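Local coordinates for protein triacylglycerol lipase (Clostridium botulinum, PDB 5AH1) that hydrolyses carboxylic ester bonds as a zinc-binding alpha/beta-hydrolase, classed as a triacylglycerol lipase and linked to the breakdown of synthetic polyesters, at residues A[118-122]-A[134-138]; A[146-150]-A[201-207]; A[189-194]-A[317-323]; A[194-199]-A[213-219]. Where two conformers were deposited one is given. Residue numbers count along the deposited sequence, not the author numbering.

In the fold
Followed from the N terminus, interaction 1 comes first: it closes a short loop between edge strand 117-120 of the parallel sheet and the helix 128-140 that follows. Interaction 2 then opens at the start of helix 148-154 and reaches helix 200-204, 51 residues further on. Before it closes, interactions 3 and 4 have opened on helix 183-197, so it crosses both. Interaction 4 lies wholly within the span of interaction 3; they share L194 and their centres are about 10 Å apart. Interaction 3 brings in the loop before strand 327-331, interaction 4 the loop before strand 221-227. The OE2 of E134 and OH of Y146, 2.6 Å apart, join interactions 1 and 2.

Interaction 1: residues A[118-122]-A[134-138]; sequences YTATV and ELYAY
In the alpha/beta-hydrolase fold, strand 117-120 forms one edge of the central parallel sheet, and the chain returns through helix 128-140 to pack against it. The axes of strand 118-120 and helix 134-138 come within 9.5 Å, with N-to-C directions 142° apart. The CA register pairs A120 with Y138 (6.3 Å) and V122 with E134 (5.7 Å). The first segment is extended throughout. T119 offers its carbonyl: a water donates to T119 O at 2.7 Å and also lies 2.7 Å from Y138 OH. A120 is gripped by two side chains, its CB lying 3.3 Å from L135 CD1 and 3.8 Å from Y138 CD1. The Y138 ring, in a t rotamer (chi1 -158°), presents one face to the peptide link between A120 C and T121 N, and the amide N of T121 is buried without a polar partner. T121 O then comes within 3.4 Å of Y138 CD2. V122, rotamer m, packs its CG1 3.9 Å from L135 CB, while L135 (chi1 t, chi2 p) also reaches I188 and L191 of helix 183-197. The E134 carboxylate hydrogen-bonds G123 N through OE1 and Y146 OH through OE2, and that OE1 lies 3.7 Å from V122 CB.

Interaction 2: residues A[146-150]-A[201-207]; sequences YGEAH and EEINCGQ. With ZN (zinc ion), chain B.
This is a polar contact at the N terminus of helix 148-154, beside the zinc site: the side chains of E202 and Q207 receive the first backbone NH groups of the helix. G147 holds the N-cap position with phi/psi 96/130, and an ideal CB there would sit 2.3 Å from E202 OE2, so the backbone and the carboxylate leave no space for a side chain. CA register is A149-E202 5.5 Å and E148-Q207 6.4 Å. E202, with chi1 and chi2 both m, accepts A149 N at OE1 (3.0 Å) and H150 N at OE2 (2.8 Å). Q207 OE1 accepts E148 N at 3.0 Å, and Q207 NE2 in turn donates to E202 OE1 at 2.9 Å, locking the two acceptors together. A149 CB meets C205 SG at 3.9 Å. H150, chi1 t, turns its ring away and binds zinc through NE2 at 2.1 Å, alongside D130, H156 and D302. W129 of helix 128-140 stacks on the H150 ring and touches E202, linking helices 128-140, 148-154 and 200-204.

Interaction 3: residues A[189-194]-A[317-323]; sequences RTLTQL and NTWVKAQ
Q193, V320 and W319 lose the most surface where helix 183-197, which follows the likely nucleophile elbow, meets the irregular loop before strand 327-331. Q193 is central: its CA is 5.6 Å from that of V320, and its side chain (chi1 t, chi2 p) carries OE1 to K321 N at 2.9 Å, a hydrogen bond, with a weak one from Q323 NE2, also 2.9 Å. Q323 NE2 has a better partner in E197. V320, chi1 t, sets CG1 3.6 Å from R189 CB and 3.7 Å from T190 N. W319, chi1 p, brings its indole up to the helix, CZ3 lying 3.7 Å from Q193 CG and 3.9 Å from L194 CD2, the latter at the ring edge. One turn earlier on the helix, R189 NH2 donates to N317 OD1 (2.8 Å) and V320 O (3.3 Å), and a water joins R189 NE to V320 O. With R189 donating to V320 O and Q193 OE1 accepting from K321 N, side-chain to backbone hydrogen bonds hold the irregular loop to the helix.

Interaction 4: residues A[194-199]-A[213-219]; sequences LLSEGS and LFEGGKH
L213 (chi1 t, chi2 p) forms the apolar centre, its CD1 lying 3.7 Å from both L194 CB and L195 CD2 at the C-terminal end of helix 183-197. Next to this cluster, L194 CD2 meets the edge of the F214 ring, 4.3 Å from CD1. The contact ties the end of the helix after the likely nucleophile elbow to the loop leading into the next strand, 221-227, of the alpha/beta-hydrolase sheet. Outward, the backbones nearly touch: the CA atoms of G198 and G216 are 3.8 Å apart. An ideal CB on G198 would clash with F214 O and one on G216 with E197 C, and both have positive phi, so glycine suits each position. The helix ends at E197; G198, the first residue beyond it, still bonds L194 O through its N at 2.7 Å. Two carbonyls of the last turn are taken up by the loop: L195 O by K218 N at 3.0 Å and S196 O by G217 N at 2.9 Å, while S199 N donates to F214 O at 3.0 Å. At the polar edge one water bridges L195 O and L213 O, and another joins S196 OG, itself hydrogen-bonded to T192 O, to H219 ND1. Helix 128-140 flanks the site through W129, C133 and Y136, and S199 OG caps E202 N of helix 200-204.

Interaction 1: residues A[118-122]-A[134-138]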
loop_
_atom_site.group_PDB
_atom_site.type_symbol
_atom_site.label_atom_id
_atom_site.label_comp_id
_atom_site.label_asym_id
_atom_site.label_seq_id
_atom_site.Cartn_x
_atom_site.Cartn_y
_atom_site.Cartn_z
ATOM N N TYR A 118 -6.469 13.332 5.581
ATOM C CA TYR A 118 -6.459 12.426 6.727
ATOM C C TYR A 118 -5.594 11.223 6.433
ATOM O O TYR A 118 -5.298 10.903 5.273
ATOM C CB TYR A 118 -7.882 11.952 7.031
ATOM C CG TYR A 118 -8.837 13.087 7.220
ATOM C CD1 TYR A 118 -8.934 13.702 8.450
ATOM C CD2 TYR A 118 -9.597 13.583 6.175
ATOM C CE1 TYR A 118 -9.767 14.763 8.654
ATOM C CE2 TYR A 118 -10.456 14.667 6.372
ATOM C CZ TYR A 118 -10.528 15.256 7.615
ATOM O OH TYR A 118 -11.362 16.341 7.849
ATOM N N THR A 119 -5.221 10.536 7.502
ATOM C CA THR A 119 -4.417 9.328 7.411
ATOM C C THR A 119 -5.187 8.187 8.058
ATOM O O THR A 119 -5.656 8.314 9.188
ATOM C CB THR A 119 -3.073 9.506 8.138
ATOM O OG1 THR A 119 -2.341 10.572 7.522
ATOM C CG2 THR A 119 -2.228 8.245 8.062
ATOM N N ALA A 120 -5.349 7.092 7.327
ATOM C CA ALA A 120 -5.965 5.890 7.881
ATOM C C ALA A 120 -4.900 4.858 8.189
ATOM O O ALA A 120 -3.910 4.742 7.467
ATOM C CB ALA A 120 -6.987 5.326 6.929
ATOM N N THR A 121 -5.136 4.070 9.232
ATOM C CA THR A 121 -4.184 3.051 9.648
ATOM C C THR A 121 -4.902 1.712 9.754
ATOM O O THR A 121 -5.966 1.625 10.376
ATOM C CB THR A 121 -3.490 3.474 10.941
ATOM O OG1 THR A 121 -2.771 4.688 10.648
ATOM C CG2 THR A 121 -2.538 2.401 11.435
ATOM N N VAL A 122 -4.338 0.695 9.108
ATOM C CA VAL A 122 -4.920 -0.635 9.036
ATOM C C VAL A 122 -3.859 -1.693 9.374
ATOM O O VAL A 122 -2.711 -1.347 9.648
ATOM C CB VAL A 122 -5.556 -0.879 7.644
ATOM C CG1 VAL A 122 -6.659 0.157 7.371
ATOM C CG2 VAL A 122 -4.504 -0.852 6.532
ATOM N N GLU A 134 -11.095 -2.867 7.956
ATOM C CA GLU A 134 -10.501 -1.964 8.938
ATOM C C GLU A 134 -10.540 -0.522 8.436
ATOM O O GLU A 134 -10.834 0.392 9.207
ATOM C CB GLU A 134 -9.087 -2.416 9.263
ATOM C CG GLU A 134 -9.083 -3.773 9.974
ATOM C CD GLU A 134 -7.771 -4.514 9.864
ATOM O OE1 GLU A 134 -6.783 -3.968 9.336
ATOM O OE2 GLU A 134 -7.722 -5.676 10.332
ATOM N N LEU A 135 -10.243 -0.315 7.158
ATOM C CA LEU A 135 -10.263 1.018 6.567
ATOM C C LEU A 135 -11.662 1.649 6.617
ATOM O O LEU A 135 -11.820 2.827 6.959
ATOM C CB LEU A 135 -9.757 0.943 5.129
ATOM C CG LEU A 135 -9.696 2.248 4.351
ATOM C CD1 LEU A 135 -8.877 3.293 5.086
ATOM C CD2 LEU A 135 -9.121 1.975 2.968
ATOM N N TYR A 136 -12.676 0.851 6.292
ATOM C CA TYR A 136 -14.062 1.282 6.430
ATOM C C TYR A 136 -14.353 1.809 7.838
ATOM O O TYR A 136 -14.819 2.940 8.006
ATOM C CB TYR A 136 -15.003 0.131 6.044
ATOM C CG TYR A 136 -16.452 0.428 6.308
ATOM C CD1 TYR A 136 -17.220 1.143 5.402
ATOM C CD2 TYR A 136 -17.057 -0.007 7.470
ATOM C CE1 TYR A 136 -18.549 1.428 5.663
ATOM C CE2 TYR A 136 -18.378 0.277 7.744
ATOM C CZ TYR A 136 -19.121 1.006 6.839
ATOM O OH TYR A 136 -20.442 1.276 7.105
ATOM N N ALA A 137 -14.023 1.025 8.848
ATOM C CA ALA A 137 -14.281 1.438 10.225
ATOM C C ALA A 137 -13.426 2.625 10.632
ATOM O O ALA A 137 -13.875 3.479 11.405
ATOM C CB ALA A 137 -14.053 0.278 11.166
ATOM N N TYR A 138 -12.194 2.680 10.138
ATOM C CA TYR A 138 -11.294 3.775 10.485
ATOM C C TYR A 138 -11.856 5.105 10.001
ATOM O O TYR A 138 -11.685 6.142 10.650
ATOM C CB TYR A 138 -9.887 3.552 9.900
ATOM C CG TYR A 138 -8.840 4.322 10.649
ATOM C CD1 TYR A 138 -8.583 5.646 10.349
ATOM C CD2 TYR A 138 -8.181 3.762 11.733
ATOM C CE1 TYR A 138 -7.662 6.379 11.067
ATOM C CE2 TYR A 138 -7.264 4.492 12.461
ATOM C CZ TYR A 138 -7.008 5.798 12.119
ATOM O OH TYR A 138 -6.112 6.540 12.855
HETATM O O HOH W 1 -4.836 8.645 11.748
#

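Interaction 2: residues A[146-150]-A[201-207]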
loop_
_atom_site.group_PDB
_atom_site.type_symbol
_atom_site.label_atom_id
_atom_site.label_comp_id
_atom_site.label_asym_id
_atom_site.label_seq_id
_atom_site.Cartn_x
_atom_site.Cartn_y
_atom_site.Cartn_z
ATOM N N TYR A 146 -15.510 -8.032 9.951
ATOM C CA TYR A 146 -14.897 -8.709 8.813
ATOM C C TYR A 146 -15.883 -9.535 7.997
ATOM O O TYR A 146 -15.500 -10.086 6.972
ATOM C CB TYR A 146 -13.764 -9.619 9.310
ATOM C CG TYR A 146 -12.626 -8.880 9.974
ATOM C CD1 TYR A 146 -11.768 -8.100 9.219
ATOM C CD2 TYR A 146 -12.419 -8.939 11.347
ATOM C CE1 TYR A 146 -10.730 -7.423 9.803
ATOM C CE2 TYR A 146 -11.372 -8.263 11.944
ATOM C CZ TYR A 146 -10.539 -7.495 11.173
ATOM O OH TYR A 146 -9.499 -6.833 11.792
ATOM N N GLY A 147 -17.128 -9.616 8.461
ATOM C CA GLY A 147 -18.148 -10.406 7.808
ATOM C C GLY A 147 -18.273 -11.774 8.453
ATOM O O GLY A 147 -17.283 -12.479 8.642
ATOM N N GLU A 148 -19.492 -12.171 8.795
ATOM C CA GLU A 148 -19.680 -13.515 9.348
ATOM C C GLU A 148 -19.125 -14.599 8.424
ATOM O O GLU A 148 -18.430 -15.516 8.869
ATOM C CB GLU A 148 -21.154 -13.794 9.624
ATOM C CG GLU A 148 -21.415 -15.162 10.237
ATOM C CD GLU A 148 -22.871 -15.352 10.587
ATOM O OE1 GLU A 148 -23.293 -14.876 11.659
ATOM O OE2 GLU A 148 -23.598 -15.959 9.774
ATOM N N ALA A 149 -19.462 -14.511 7.145
ATOM C CA ALA A 149 -19.113 -15.574 6.219
ATOM C C ALA A 149 -17.602 -15.679 6.096
ATOM O O ALA A 149 -17.031 -16.760 6.176
ATOM C CB ALA A 149 -19.769 -15.358 4.878
ATOM N N HIS A 150 -16.957 -14.548 5.888
ATOM C CA HIS A 150 -15.510 -14.506 5.777
ATOM C C HIS A 150 -14.845 -15.018 7.039
ATOM O O HIS A 150 -13.929 -15.850 6.981
ATOM C CB HIS A 150 -15.075 -13.065 5.518
ATOM C CG HIS A 150 -13.596 -12.875 5.537
ATOM N ND1 HIS A 150 -12.823 -12.850 4.393
ATOM C CD2 HIS A 150 -12.741 -12.686 6.569
ATOM C CE1 HIS A 150 -11.559 -12.657 4.726
ATOM N NE2 HIS A 150 -11.478 -12.569 6.043
ATOM N N GLU A 201 -21.275 -13.260 -0.809
ATOM C CA GLU A 201 -21.136 -14.261 0.255
ATOM C C GLU A 201 -21.684 -13.721 1.564
ATOM O O GLU A 201 -22.393 -14.426 2.281
ATOM C CB GLU A 201 -19.675 -14.687 0.455
ATOM C CG GLU A 201 -19.035 -15.319 -0.759
ATOM C CD GLU A 201 -18.216 -14.319 -1.582
ATOM O OE1 GLU A 201 -18.752 -13.243 -1.934
ATOM O OE2 GLU A 201 -17.026 -14.600 -1.865
ATOM N N GLU A 202 -21.366 -12.467 1.886
ATOM C CA GLU A 202 -21.875 -11.892 3.119
ATOM C C GLU A 202 -23.384 -11.645 3.052
ATOM O O GLU A 202 -24.109 -11.904 4.010
ATOM C CB GLU A 202 -21.138 -10.604 3.474
ATOM C CG GLU A 202 -19.665 -10.769 3.740
ATOM C CD GLU A 202 -19.332 -11.762 4.836
ATOM O OE1 GLU A 202 -20.170 -12.016 5.734
ATOM O OE2 GLU A 202 -18.186 -12.262 4.796
ATOM N N ILE A 203 -23.854 -11.101 1.937
ATOM C CA ILE A 203 -25.270 -10.805 1.786
ATOM C C ILE A 203 -26.108 -12.066 1.933
ATOM O O ILE A 203 -27.185 -12.032 2.534
ATOM C CB ILE A 203 -25.545 -10.142 0.412
ATOM C CG1 ILE A 203 -24.973 -8.722 0.372
ATOM C CG2 ILE A 203 -27.041 -10.125 0.082
ATOM C CD1 ILE A 203 -24.861 -8.167 -1.037
ATOM N N ASN A 204 -25.632 -13.175 1.367
ATOM C CA ASN A 204 -26.436 -14.394 1.296
ATOM C C ASN A 204 -26.332 -15.305 2.514
ATOM O O ASN A 204 -27.073 -16.265 2.604
ATOM C CB ASN A 204 -26.081 -15.202 0.042
ATOM C CG ASN A 204 -26.504 -14.513 -1.234
ATOM O OD1 ASN A 204 -27.436 -13.715 -1.236
ATOM N ND2 ASN A 204 -25.839 -14.842 -2.334
ATOM N N CYS A 205 -25.439 -15.038 3.456
ATOM C CA CYS A 205 -25.271 -16.000 4.542
ATOM C C CYS A 205 -26.275 -15.807 5.677
ATOM O O CYS A 205 -26.361 -16.651 6.566
ATOM C CB CYS A 205 -23.843 -16.003 5.060
ATOM S SG CYS A 205 -23.448 -14.602 6.076
ATOM N N GLY A 206 -27.049 -14.725 5.644
ATOM C CA GLY A 206 -28.120 -14.567 6.613
ATOM C C GLY A 206 -27.638 -14.207 8.013
ATOM O O GLY A 206 -28.246 -14.608 9.006
ATOM N N GLN A 207 -26.551 -13.451 8.104
ATOM C CA GLN A 207 -26.015 -13.013 9.389
ATOM C C GLN A 207 -26.851 -11.897 9.993
ATOM O O GLN A 207 -27.569 -11.180 9.278
ATOM C CB GLN A 207 -24.573 -12.529 9.226
ATOM C CG GLN A 207 -24.414 -11.209 8.491
ATOM C CD GLN A 207 -23.003 -11.064 7.979
ATOM O OE1 GLN A 207 -22.079 -10.726 8.732
ATOM N NE2 GLN A 207 -22.800 -11.366 6.696
HETATM ZN ZN ZN B . -9.821 -12.175 7.243
HETATM O O HOH W 2 -25.968 -16.580 9.749
#

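Interaction 3: residues A[189-194]-A[317-323]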
loop_
_atom_site.group_PDB
_atom_site.type_symbol
_atom_site.label_atom_id
_atom_site.label_comp_id
_atom_site.label_asym_id
_atom_site.label_seq_id
_atom_site.Cartn_x
_atom_site.Cartn_y
_atom_site.Cartn_z
ATOM N N ARG A 189 -8.386 -0.264 -3.587
ATOM C CA ARG A 189 -9.165 -0.843 -4.682
ATOM C C ARG A 189 -10.258 -1.728 -4.115
ATOM O O ARG A 189 -11.386 -1.735 -4.576
ATOM C CB ARG A 189 -8.282 -1.644 -5.627
ATOM C CG ARG A 189 -7.371 -0.830 -6.558
ATOM C CD ARG A 189 -6.355 -1.714 -7.274
ATOM N NE ARG A 189 -7.019 -2.868 -7.883
ATOM C CZ ARG A 189 -6.520 -4.100 -7.924
ATOM N NH1 ARG A 189 -5.269 -4.321 -7.548
ATOM N NH2 ARG A 189 -7.266 -5.082 -8.392
ATOM N N THR A 190 -9.885 -2.520 -3.115
ATOM C CA THR A 190 -10.772 -3.517 -2.490
ATOM C C THR A 190 -11.917 -2.817 -1.746
ATOM O O THR A 190 -13.082 -3.190 -1.871
ATOM C CB THR A 190 -9.990 -4.431 -1.527
ATOM O OG1 THR A 190 -8.947 -5.079 -2.257
ATOM C CG2 THR A 190 -10.869 -5.502 -0.889
ATOM N N LEU A 191 -11.601 -1.773 -0.983
ATOM C CA LEU A 191 -12.648 -1.012 -0.316
ATOM C C LEU A 191 -13.617 -0.424 -1.336
ATOM O O LEU A 191 -14.833 -0.470 -1.141
ATOM C CB LEU A 191 -12.045 0.116 0.524
ATOM C CG LEU A 191 -13.089 1.006 1.204
ATOM C CD1 LEU A 191 -13.759 0.291 2.338
ATOM C CD2 LEU A 191 -12.487 2.315 1.716
ATOM N N THR A 192 -13.096 0.118 -2.426
ATOM C CA THR A 192 -13.948 0.757 -3.427
ATOM C C THR A 192 -14.883 -0.277 -4.078
ATOM O O THR A 192 -16.071 -0.029 -4.286
ATOM C CB THR A 192 -13.093 1.499 -4.471
ATOM O OG1 THR A 192 -12.307 2.498 -3.806
ATOM C CG2 THR A 192 -13.969 2.148 -5.513
ATOM N N GLN A 193 -14.374 -1.490 -4.288
ATOM C CA GLN A 193 -15.154 -2.587 -4.843
ATOM C C GLN A 193 -16.299 -2.960 -3.902
ATOM O O GLN A 193 -17.456 -3.082 -4.304
ATOM C CB GLN A 193 -14.259 -3.798 -5.081
ATOM C CG GLN A 193 -15.012 -5.041 -5.510
ATOM C CD GLN A 193 -15.594 -4.939 -6.889
ATOM O OE1 GLN A 193 -15.052 -4.260 -7.772
ATOM N NE2 GLN A 193 -16.722 -5.598 -7.081
ATOM N N LEU A 194 -15.965 -3.158 -2.631
ATOM C CA LEU A 194 -16.963 -3.529 -1.641
ATOM C C LEU A 194 -18.005 -2.428 -1.440
ATOM O O LEU A 194 -19.202 -2.703 -1.402
ATOM C CB LEU A 194 -16.282 -3.880 -0.312
ATOM C CG LEU A 194 -15.540 -5.226 -0.307
ATOM C CD1 LEU A 194 -14.724 -5.392 0.950
ATOM C CD2 LEU A 194 -16.501 -6.411 -0.461
ATOM N N ASN A 317 -7.643 -9.664 -8.183
ATOM C CA ASN A 317 -8.015 -8.996 -9.406
ATOM C C ASN A 317 -9.242 -9.607 -10.074
ATOM O O ASN A 317 -9.904 -8.929 -10.866
ATOM C CB ASN A 317 -6.849 -9.009 -10.374
ATOM C CG ASN A 317 -5.678 -8.185 -9.906
ATOM O OD1 ASN A 317 -5.797 -7.389 -8.970
ATOM N ND2 ASN A 317 -4.541 -8.323 -10.595
ATOM N N THR A 318 -9.516 -10.887 -9.814
ATOM C CA THR A 318 -10.662 -11.518 -10.443
ATOM C C THR A 318 -12.004 -10.993 -9.924
ATOM O O THR A 318 -13.032 -11.250 -10.542
ATOM C CB THR A 318 -10.637 -13.058 -10.336
ATOM O OG1 THR A 318 -10.805 -13.435 -8.971
ATOM C CG2 THR A 318 -9.358 -13.624 -10.936
ATOM N N TRP A 319 -11.995 -10.218 -8.837
ATOM C CA TRP A 319 -13.241 -9.630 -8.338
ATOM C C TRP A 319 -13.136 -8.149 -7.969
ATOM O O TRP A 319 -14.160 -7.483 -7.872
ATOM C CB TRP A 319 -13.814 -10.442 -7.174
ATOM C CG TRP A 319 -13.036 -10.368 -5.893
ATOM C CD1 TRP A 319 -11.914 -11.065 -5.566
ATOM C CD2 TRP A 319 -13.328 -9.522 -4.764
ATOM N NE1 TRP A 319 -11.487 -10.707 -4.304
ATOM C CE2 TRP A 319 -12.344 -9.763 -3.790
ATOM C CE3 TRP A 319 -14.330 -8.586 -4.497
ATOM C CZ2 TRP A 319 -12.330 -9.092 -2.570
ATOM C CZ3 TRP A 319 -14.326 -7.949 -3.273
ATOM C CH2 TRP A 319 -13.335 -8.189 -2.332
ATOM N N VAL A 320 -11.923 -7.641 -7.772
ATOM C CA VAL A 320 -11.759 -6.235 -7.427
ATOM C C VAL A 320 -11.513 -5.451 -8.716
ATOM O O VAL A 320 -10.395 -5.408 -9.226
ATOM C CB VAL A 320 -10.630 -6.032 -6.383
ATOM C CG1 VAL A 320 -10.391 -4.566 -6.115
ATOM C CG2 VAL A 320 -10.979 -6.742 -5.089
ATOM N N LYS A 321 -12.574 -4.832 -9.233
ATOM C CA LYS A 321 -12.533 -4.175 -10.538
ATOM C C LYS A 321 -12.568 -2.673 -10.408
ATOM O O LYS A 321 -13.010 -2.113 -9.395
ATOM C CB LYS A 321 -13.684 -4.646 -11.420
ATOM C CG LYS A 321 -15.043 -4.148 -11.043
ATOM C CD LYS A 321 -16.131 -4.665 -11.975
ATOM C CE LYS A 321 -16.319 -3.795 -13.182
ATOM N NZ LYS A 321 -17.542 -4.232 -13.930
ATOM N N ALA A 322 -12.083 -2.017 -11.454
ATOM C CA ALA A 322 -12.201 -0.570 -11.561
ATOM C C ALA A 322 -13.662 -0.223 -11.797
ATOM O O ALA A 322 -14.270 -0.667 -12.780
ATOM C CB ALA A 322 -11.348 -0.036 -12.713
ATOM N N GLN A 323 -14.234 0.553 -10.885
ATOM C CA GLN A 323 -15.632 0.952 -10.968
ATOM C C GLN A 323 -15.813 2.079 -11.983
ATOM O O GLN A 323 -14.939 2.929 -12.137
ATOM C CB GLN A 323 -16.095 1.378 -9.576
ATOM C CG GLN A 323 -16.079 0.222 -8.569
ATOM C CD GLN A 323 -17.087 -0.855 -8.928
ATOM O OE1 GLN A 323 -18.218 -0.559 -9.317
ATOM N NE2 GLN A 323 -16.690 -2.110 -8.811
HETATM O O HOH W 3 -3.960 -7.016 -6.812
HETATM O O HOH W 4 -11.952 -0.633 -7.269
HETATM O O HOH W 5 -9.268 -2.782 -9.728
#

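Interaction 4: residues A[194-199]-A[213-219]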
loop_
_atom_site.group_PDB
_atom_site.type_symbol
_atom_site.label_atom_id
_atom_site.label_comp_id
_atom_site.label_asym_id
_atom_site.label_seq_id
_atom_site.Cartn_x
_atom_site.Cartn_y
_atom_site.Cartn_z
ATOM N N LEU A 194 -15.965 -3.158 -2.631
ATOM C CA LEU A 194 -16.963 -3.529 -1.641
ATOM C C LEU A 194 -18.005 -2.428 -1.440
ATOM O O LEU A 194 -19.202 -2.703 -1.402
ATOM C CB LEU A 194 -16.282 -3.880 -0.312
ATOM C CG LEU A 194 -15.540 -5.226 -0.307
ATOM C CD1 LEU A 194 -14.724 -5.392 0.950
ATOM C CD2 LEU A 194 -16.501 -6.411 -0.461
ATOM N N LEU A 195 -17.573 -1.182 -1.303
ATOM C CA LEU A 195 -18.527 -0.095 -1.155
ATOM C C LEU A 195 -19.522 -0.091 -2.311
ATOM O O LEU A 195 -20.726 -0.003 -2.107
ATOM C CB LEU A 195 -17.820 1.260 -1.066
ATOM C CG LEU A 195 -17.117 1.552 0.265
ATOM C CD1 LEU A 195 -16.248 2.788 0.105
ATOM C CD2 LEU A 195 -18.117 1.727 1.397
ATOM N N SER A 196 -19.008 -0.244 -3.525
ATOM C CA SER A 196 -19.835 -0.117 -4.714
ATOM C C SER A 196 -20.750 -1.315 -4.912
ATOM O O SER A 196 -21.929 -1.155 -5.209
ATOM C CB SER A 196 -18.941 0.039 -5.946
ATOM O OG SER A 196 -18.107 1.188 -5.874
ATOM N N GLU A 197 -20.206 -2.517 -4.750
ATOM C CA GLU A 197 -20.929 -3.729 -5.136
ATOM C C GLU A 197 -21.225 -4.703 -3.999
ATOM O O GLU A 197 -21.978 -5.648 -4.197
ATOM C CB GLU A 197 -20.171 -4.458 -6.246
ATOM C CG GLU A 197 -20.030 -3.643 -7.518
ATOM C CD GLU A 197 -19.678 -4.491 -8.722
ATOM O OE1 GLU A 197 -20.507 -5.327 -9.122
ATOM O OE2 GLU A 197 -18.570 -4.345 -9.266
ATOM N N GLY A 198 -20.648 -4.486 -2.825
ATOM C CA GLY A 198 -20.854 -5.400 -1.717
ATOM C C GLY A 198 -20.196 -6.766 -1.886
ATOM O O GLY A 198 -19.318 -6.945 -2.731
ATOM N N SER A 199 -20.618 -7.719 -1.053
ATOM C CA SER A 199 -20.138 -9.096 -1.091
ATOM C C SER A 199 -21.318 -10.052 -1.101
ATOM O O SER A 199 -22.107 -10.089 -0.155
ATOM C CB SER A 199 -19.274 -9.382 0.135
ATOM O OG SER A 199 -19.158 -10.781 0.316
ATOM N N LEU A 213 -20.873 -2.083 4.795
ATOM C CA LEU A 213 -19.838 -2.245 3.779
ATOM C C LEU A 213 -20.210 -3.312 2.755
ATOM O O LEU A 213 -19.930 -3.184 1.566
ATOM C CB LEU A 213 -18.485 -2.575 4.425
ATOM C CG LEU A 213 -17.325 -2.829 3.448
ATOM C CD1 LEU A 213 -17.108 -1.615 2.528
ATOM C CD2 LEU A 213 -16.054 -3.178 4.199
ATOM N N PHE A 214 -20.808 -4.398 3.216
ATOM C CA PHE A 214 -21.025 -5.545 2.352
ATOM C C PHE A 214 -22.316 -5.477 1.535
ATOM O O PHE A 214 -22.572 -6.374 0.731
ATOM C CB PHE A 214 -20.990 -6.844 3.171
ATOM C CG PHE A 214 -19.726 -7.012 3.973
ATOM C CD1 PHE A 214 -18.483 -6.908 3.365
ATOM C CD2 PHE A 214 -19.772 -7.261 5.338
ATOM C CE1 PHE A 214 -17.324 -7.033 4.092
ATOM C CE2 PHE A 214 -18.608 -7.387 6.066
ATOM C CZ PHE A 214 -17.389 -7.266 5.448
ATOM N N GLU A 215 -23.125 -4.431 1.718
ATOM C CA GLU A 215 -24.423 -4.382 1.047
ATOM C C GLU A 215 -24.369 -3.781 -0.355
ATOM O O GLU A 215 -25.255 -4.048 -1.158
ATOM C CB GLU A 215 -25.461 -3.703 1.949
ATOM C CG GLU A 215 -25.745 -4.504 3.225
ATOM C CD GLU A 215 -26.880 -3.946 4.089
ATOM O OE1 GLU A 215 -26.789 -2.780 4.530
ATOM O OE2 GLU A 215 -27.865 -4.676 4.348
ATOM N N GLY A 216 -23.303 -3.053 -0.663
ATOM C CA GLY A 216 -23.176 -2.371 -1.939
ATOM C C GLY A 216 -23.962 -1.079 -2.023
ATOM O O GLY A 216 -24.662 -0.700 -1.081
ATOM N N GLY A 217 -23.842 -0.408 -3.162
ATOM C CA GLY A 217 -24.631 0.769 -3.474
ATOM C C GLY A 217 -24.060 2.076 -2.968
ATOM O O GLY A 217 -24.749 3.088 -3.018
ATOM N N LYS A 218 -22.810 2.075 -2.512
ATOM C CA LYS A 218 -22.183 3.274 -1.969
ATOM C C LYS A 218 -21.137 3.794 -2.946
ATOM O O LYS A 218 -20.255 3.040 -3.387
ATOM C CB LYS A 218 -21.553 2.982 -0.604
ATOM C CG LYS A 218 -22.586 2.589 0.424
ATOM C CD LYS A 218 -21.977 2.005 1.692
ATOM C CE LYS A 218 -23.032 1.350 2.570
ATOM N NZ LYS A 218 -23.725 0.225 1.864
ATOM N N HIS A 219 -21.249 5.082 -3.263
ATOM C CA HIS A 219 -20.385 5.751 -4.236
ATOM C C HIS A 219 -19.673 6.907 -3.550
ATOM O O HIS A 219 -19.877 8.077 -3.851
ATOM C CB HIS A 219 -21.236 6.164 -5.433
ATOM C CG HIS A 219 -21.968 4.999 -6.013
ATOM N ND1 HIS A 219 -21.319 3.988 -6.687
ATOM C CD2 HIS A 219 -23.263 4.613 -5.912
ATOM C CE1 HIS A 219 -22.194 3.060 -7.033
ATOM N NE2 HIS A 219 -23.380 3.413 -6.574
HETATM O O HOH W 6 -21.508 -1.130 0.425
HETATM O O HOH W 7 -18.447 3.706 -6.998
#